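Local coordinates for protein sensor histidine kinase (Pseudomonas syringae pv. tomato, PDB 3CIT) that is a putative two-component sensor kinase, represented here by its GAF domain, and probably dimerises and passes signals on through a phosphorelay, at residues 7-10 with 11-15. Sequence-based numbering, arbitrary orientation.
Sequences SQSR and AARLR
Arg13 sends its side chain back along the helix, over Ser9 and beside Arg10. One face of its guanidinium lies against Ser9 CB, which sits 3.4 Å above the plane and off toward the rim, while Arg10 CG comes to the edge, 3.7 Å from Arg13 NH1. With Arg13 CG anti to its own carbonyl carbon (chi1 -67°) and the chain extended as far as NE, the aliphatic part runs past the Ser9 carbonyl, CG lying 3.3 Å from Ser9 O. Ser9 O also accepts the backbone N-H of Arg13, N to O 3.0 Å, one of the i to i+4 bonds of helix 3-26, the N-terminal helix of this GAF domain, which here meets helix 128-156. The Arg10 and Arg13 guanidinium planes stand 85° apart, with Arg10 NE and Arg13 NH1 separated by 4.6 Å. Glu129 forms salt bridges with both arginines and probably offsets their like charge; Asp130 takes Arg13 NE. Arg10 also gives NH1 to Pro126 O and NH2 to Ala125 O of the third subunit. Ala11 N bonds Ser7 O of the same helix at 2.9 Å, and the Ala11 side chain packs against Arg10 of the second subunit.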
ATOM      1  N   SER A   7      10.863 -17.276   8.025  1.00 31.64           N
ATOM      2  CA  SER A   7      10.511 -17.051   9.446  1.00 30.47           C
ATOM      3  C   SER A   7      11.588 -16.192  10.128  1.00 29.21           C
ATOM      4  O   SER A   7      11.282 -15.237  10.807  1.00 27.82           O
ATOM      5  CB  SER A   7      10.295 -18.398  10.154  1.00 30.42           C
ATOM      6  OG  SER A   7       9.846 -18.289  11.502  1.00 28.38           O
ATOM      7  N   GLN A   8      12.863 -16.509   9.915  1.00 28.95           N
ATOM      8  CA  GLN A   8      13.956 -15.711  10.494  1.00 28.31           C
ATOM      9  C   GLN A   8      14.032 -14.266   9.940  1.00 27.33           C
ATOM     10  O   GLN A   8      14.323 -13.313  10.664  1.00 25.71           O
ATOM     11  CB  GLN A   8      15.305 -16.422  10.290  1.00 28.98           C
ATOM     12  CG  GLN A   8      15.469 -17.697  11.127  1.00 32.59           C
ATOM     13  CD  GLN A   8      15.576 -17.407  12.625  1.00 37.59           C
ATOM     14  OE1 GLN A   8      14.566 -17.177  13.307  1.00 41.24           O
ATOM     15  NE2 GLN A   8      16.806 -17.419  13.142  1.00 40.77           N
ATOM     16  N   SER A   9      13.781 -14.101   8.649  1.00 26.76           N
ATOM     17  CA  SER A   9      13.695 -12.755   8.094  1.00 26.00           C
ATOM     18  C   SER A   9      12.529 -11.987   8.679  1.00 24.56           C
ATOM     19  O   SER A   9      12.650 -10.778   8.932  1.00 23.10           O
ATOM     20  CB  SER A   9      13.583 -12.790   6.574  1.00 26.85           C
ATOM     21  OG  SER A   9      14.771 -13.314   6.022  1.00 27.55           O
ATOM     22  N   ARG A  10      11.404 -12.677   8.889  1.00 23.08           N
ATOM     23  CA  ARG A  10      10.249 -12.030   9.463  1.00 22.73           C
ATOM     24  C   ARG A  10      10.528 -11.632  10.922  1.00 22.29           C
ATOM     25  O   ARG A  10      10.133 -10.558  11.345  1.00 22.22           O
ATOM     26  CB  ARG A  10       8.994 -12.882   9.285  1.00 22.04           C
ATOM     27  CG  ARG A  10       8.471 -12.772   7.843  1.00 21.79           C
ATOM     28  CD  ARG A  10       7.412 -13.835   7.444  1.00 25.00           C
ATOM     29  NE  ARG A  10       6.623 -13.305   6.324  1.00 24.48           N
ATOM     30  CZ  ARG A  10       5.766 -14.008   5.581  1.00 25.84           C
ATOM     31  NH1 ARG A  10       5.083 -13.381   4.634  1.00 28.21           N
ATOM     32  NH2 ARG A  10       5.526 -15.276   5.829  1.00 26.37           N
ATOM     33  N   ALA A  11      11.230 -12.468  11.673  1.00 21.62           N
ATOM     34  CA  ALA A  11      11.664 -12.078  13.026  1.00 21.30           C
ATOM     35  C   ALA A  11      12.513 -10.800  13.005  1.00 21.27           C
ATOM     36  O   ALA A  11      12.297  -9.895  13.828  1.00 21.21           O
ATOM     37  CB  ALA A  11      12.416 -13.258  13.738  1.00 21.63           C
ATOM     38  N   ALA A  12      13.441 -10.689  12.048  1.00 21.55           N
ATOM     39  CA  ALA A  12      14.310  -9.492  11.902  1.00 21.23           C
ATOM     40  C   ALA A  12      13.529  -8.211  11.576  1.00 22.13           C
ATOM     41  O   ALA A  12      13.822  -7.116  12.114  1.00 20.57           O
ATOM     42  CB  ALA A  12      15.382  -9.734  10.829  1.00 21.05           C
ATOM     43  N   ARG A  13      12.517  -8.348  10.715  1.00 22.40           N
ATOM     44  CA  ARG A  13      11.599  -7.233  10.375  1.00 22.13           C
ATOM     45  C   ARG A  13      10.801  -6.794  11.589  1.00 22.85           C
ATOM     46  O   ARG A  13      10.699  -5.596  11.875  1.00 22.15           O
ATOM     47  CB  ARG A  13      10.647  -7.645   9.257  1.00 22.99           C
ATOM     48  CG  ARG A  13      11.343  -7.865   7.940  1.00 22.56           C
ATOM     49  CD  ARG A  13      10.498  -8.623   6.917  1.00 23.45           C
ATOM     50  NE  ARG A  13      11.375  -8.961   5.803  1.00 23.78           N
ATOM     51  CZ  ARG A  13      11.419 -10.095   5.126  1.00 23.63           C
ATOM     52  NH1 ARG A  13      10.513 -11.038   5.271  1.00 26.15           N
ATOM     53  NH2 ARG A  13      12.342 -10.227   4.191  1.00 24.74           N
ATOM     54  N   LEU A  14      10.284  -7.769  12.343  1.00 22.04           N
ATOM     55  CA  LEU A  14       9.564  -7.457  13.583  1.00 22.47           C
ATOM     56  C   LEU A  14      10.461  -6.788  14.626  1.00 22.74           C
ATOM     57  O   LEU A  14      10.046  -5.832  15.275  1.00 23.06           O
ATOM     58  CB  LEU A  14       8.892  -8.703  14.146  1.00 22.02           C
ATOM     59  CG  LEU A  14       7.691  -9.161  13.290  1.00 20.59           C
ATOM     60  CD1 LEU A  14       7.291 -10.588  13.678  1.00 18.68           C
ATOM     61  CD2 LEU A  14       6.509  -8.252  13.485  1.00 19.93           C
ATOM     62  N   ARG A  15      11.681  -7.281  14.794  1.00 23.71           N
ATOM     63  CA  ARG A  15      12.616  -6.644  15.727  1.00 24.74           C
ATOM     64  C   ARG A  15      12.844  -5.195  15.348  1.00 24.17           C
ATOM     65  O   ARG A  15      12.826  -4.326  16.208  1.00 24.39           O
ATOM     66  CB  ARG A  15      13.951  -7.379  15.769  1.00 24.85           C
ATOM     67  CG  ARG A  15      13.903  -8.729  16.384  1.00 27.18           C
ATOM     68  CD  ARG A  15      15.341  -9.201  16.750  1.00 28.99           C
ATOM     69  NE  ARG A  15      16.143  -9.552  15.565  1.00 30.67           N
ATOM     70  CZ  ARG A  15      16.087 -10.723  14.918  1.00 32.69           C
ATOM     71  NH1 ARG A  15      15.269 -11.697  15.307  1.00 34.13           N
ATOM     72  NH2 ARG A  15      16.879 -10.932  13.875  1.00 35.36           N
TER
HETATM   73  O   HOH W   1      16.111 -13.648  12.696  1.00 53.67           O